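Local coordinates for putative trimethylamine methyltransferase (Rhizobium meliloti, PDB 4YYC), which is a putative trimethylamine methyltransferase that probably transfers a methyl group from a methylated amine, at residues N163-A168 and Y198-Y203. Residues are numbered along the deposited sequence; the frame is centred on the assembly and turned at random.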
loop_
_atom_site.group_PDB
_atom_site.type_symbol
_atom_site.label_atom_id
_atom_site.label_comp_id
_atom_site.label_asym_id
_atom_site.label_seq_id
_atom_site.Cartn_x
_atom_site.Cartn_y
_atom_site.Cartn_z
ATOM N N ASN A 163 -5.449 5.727 -28.417
ATOM C CA ASN A 163 -5.125 6.681 -27.364
ATOM C C ASN A 163 -4.413 5.998 -26.176
ATOM O O ASN A 163 -3.475 6.569 -25.614
ATOM C CB ASN A 163 -6.342 7.440 -26.890
ATOM C CG ASN A 163 -6.813 8.475 -27.875
ATOM O OD1 ASN A 163 -6.048 8.910 -28.742
ATOM N ND2 ASN A 163 -8.060 8.898 -27.746
ATOM N N PHE A 164 -4.887 4.840 -25.762
ATOM C CA PHE A 164 -4.252 4.113 -24.663
ATOM C C PHE A 164 -2.865 3.638 -25.036
ATOM O O PHE A 164 -1.977 3.689 -24.196
ATOM C CB PHE A 164 -5.106 2.983 -24.112
ATOM C CG PHE A 164 -6.246 3.469 -23.215
ATOM C CD1 PHE A 164 -5.990 3.923 -21.926
ATOM C CD2 PHE A 164 -7.583 3.414 -23.639
ATOM C CE1 PHE A 164 -7.026 4.361 -21.105
ATOM C CE2 PHE A 164 -8.628 3.892 -22.818
ATOM C CZ PHE A 164 -8.325 4.388 -21.572
ATOM N N VAL A 165 -2.681 3.189 -26.287
ATOM C CA VAL A 165 -1.353 2.852 -26.727
ATOM C C VAL A 165 -0.424 4.068 -26.655
ATOM O O VAL A 165 0.713 3.969 -26.191
ATOM C CB VAL A 165 -1.339 2.195 -28.102
ATOM C CG1 VAL A 165 0.083 1.962 -28.567
ATOM C CG2 VAL A 165 -2.051 0.849 -28.023
ATOM N N LYS A 166 -0.914 5.215 -27.118
ATOM C CA LYS A 166 -0.150 6.449 -27.047
ATOM C C LYS A 166 0.225 6.823 -25.609
ATOM O O LYS A 166 1.365 7.166 -25.327
ATOM C CB LYS A 166 -0.905 7.611 -27.712
ATOM C CG LYS A 166 -1.135 7.447 -29.223
ATOM C CD LYS A 166 -1.977 8.607 -29.733
ATOM C CE LYS A 166 -2.125 8.556 -31.234
ATOM N NZ LYS A 166 -3.009 9.600 -31.794
ATOM N N LEU A 167 -0.757 6.758 -24.691
ATOM C CA LEU A 167 -0.480 7.119 -23.306
ATOM C C LEU A 167 0.484 6.158 -22.644
ATOM O O LEU A 167 1.344 6.579 -21.846
ATOM C CB LEU A 167 -1.789 7.168 -22.513
ATOM C CG LEU A 167 -2.784 8.279 -22.917
ATOM C CD1 LEU A 167 -4.042 8.077 -22.101
ATOM C CD2 LEU A 167 -2.260 9.672 -22.695
ATOM N N ALA A 168 0.392 4.878 -23.005
ATOM C CA ALA A 168 1.334 3.893 -22.502
ATOM C C ALA A 168 2.756 4.116 -23.044
ATOM O O ALA A 168 3.735 3.929 -22.307
ATOM C CB ALA A 168 0.887 2.483 -22.858
ATOM N N TYR A 198 -1.476 -4.031 -34.904
ATOM C CA TYR A 198 -0.894 -2.948 -35.686
ATOM C C TYR A 198 -0.718 -1.692 -34.845
ATOM O O TYR A 198 0.303 -0.996 -34.952
ATOM C CB TYR A 198 -1.744 -2.620 -36.900
ATOM C CG TYR A 198 -1.161 -1.479 -37.734
ATOM C CD1 TYR A 198 -0.091 -1.703 -38.606
ATOM C CD2 TYR A 198 -1.641 -0.201 -37.626
ATOM C CE1 TYR A 198 0.436 -0.670 -39.394
ATOM C CE2 TYR A 198 -1.115 0.847 -38.369
ATOM C CZ TYR A 198 -0.066 0.616 -39.250
ATOM O OH TYR A 198 0.426 1.691 -39.966
ATOM N N SER A 199 -1.711 -1.399 -34.009
ATOM C CA SER A 199 -1.658 -0.183 -33.162
ATOM C C SER A 199 -0.455 -0.192 -32.221
ATOM O O SER A 199 0.204 0.821 -32.033
ATOM C CB SER A 199 -2.967 -0.019 -32.371
ATOM O OG SER A 199 -4.016 0.189 -33.272
ATOM N N HIS A 200 -0.145 -1.350 -31.632
ATOM C CA HIS A 200 1.037 -1.495 -30.780
ATOM C C HIS A 200 2.342 -1.279 -31.540
ATOM O O HIS A 200 3.340 -0.911 -30.946
ATOM C CB HIS A 200 1.051 -2.857 -30.086
ATOM C CG HIS A 200 -0.013 -3.007 -29.028
ATOM N ND1 HIS A 200 0.017 -2.294 -27.850
ATOM C CD2 HIS A 200 -1.127 -3.772 -28.969
ATOM C CE1 HIS A 200 -1.027 -2.616 -27.115
ATOM N NE2 HIS A 200 -1.735 -3.517 -27.766
ATOM N N ILE A 201 2.332 -1.510 -32.844
ATOM C CA ILE A 201 3.537 -1.326 -33.658
ATOM C C ILE A 201 3.656 0.095 -34.146
ATOM O O ILE A 201 4.765 0.653 -34.118
ATOM C CB ILE A 201 3.572 -2.339 -34.827
ATOM C CG1 ILE A 201 3.518 -3.760 -34.289
ATOM C CG2 ILE A 201 4.802 -2.094 -35.689
ATOM C CD1 ILE A 201 3.203 -4.835 -35.303
ATOM N N ARG A 202 2.538 0.651 -34.613
ATOM C CA ARG A 202 2.533 1.987 -35.246
ATOM C C ARG A 202 2.688 3.102 -34.200
ATOM O O ARG A 202 3.382 4.091 -34.448
ATOM C CB ARG A 202 1.241 2.159 -36.066
ATOM C CG ARG A 202 1.033 3.488 -36.805
ATOM C CD ARG A 202 2.136 3.832 -37.807
ATOM N NE ARG A 202 3.279 4.293 -37.063
ATOM C CZ ARG A 202 4.344 4.914 -37.522
ATOM N NH1 ARG A 202 4.459 5.290 -38.797
ATOM N NH2 ARG A 202 5.271 5.198 -36.609
ATOM N N TYR A 203 2.050 2.947 -33.036
ATOM C CA TYR A 203 1.957 4.028 -32.063
ATOM C C TYR A 203 2.855 3.844 -30.866
ATOM O O TYR A 203 2.922 4.727 -29.991
ATOM C CB TYR A 203 0.516 4.236 -31.639
ATOM C CG TYR A 203 -0.369 4.627 -32.804
ATOM C CD1 TYR A 203 -0.301 5.899 -33.340
ATOM C CD2 TYR A 203 -1.226 3.713 -33.398
ATOM C CE1 TYR A 203 -1.103 6.254 -34.419
ATOM C CE2 TYR A 203 -2.026 4.039 -34.488
ATOM C CZ TYR A 203 -1.972 5.315 -34.983
ATOM O OH TYR A 203 -2.755 5.643 -36.076
#
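Val165 sets its two methyl groups against the end of helix 192-202 and the residue that follows it. CG1, anti to the backbone N (chi1 175°), lies 3.7 Å from the carbonyl O of Ser199 and 3.8 Å from CB of Tyr203, thus meeting the last turn of that helix and Tyr203 just beyond it. That carbonyl already accepts the backbone N-H of Tyr203 at 3.0 Å from N to O, so the methyl packs beside a satisfied oxygen. CG2, on the backbone-N side of Val165, approaches the His200 imidazole obliquely, 3.7 Å from CE1, and the two side chains cross at about a right angle. Both ring nitrogens of His200 are engaged, ND1 with the hydroxyl of Ser177 and NE2 with the carbonyl of Gly179, which fixes the rotation of the ring that the methyl touches. The next residue, Lys166, runs alongside Tyr203, the two pointing the same way. Its chain is extended beyond CG, and CE comes 3.8 Å from Tyr203 CD1, again obliquely to the ring. Ser199 CA lies in plane at the edge of the phenol ring. The contact is mainly van der Waals packing, with 253 Å² buried between 163-168 and 198-203. In what is probably the TIM-barrel fold of the MttB family, it joins two helices outside the central strands, with the His200 side chain about 13 Å from an unidentified ligand. Helix 481-495 packs on helix 158-170 through Leu493, whereas helix 503-518 packs on helix 192-202 through Leu509 and Ile513.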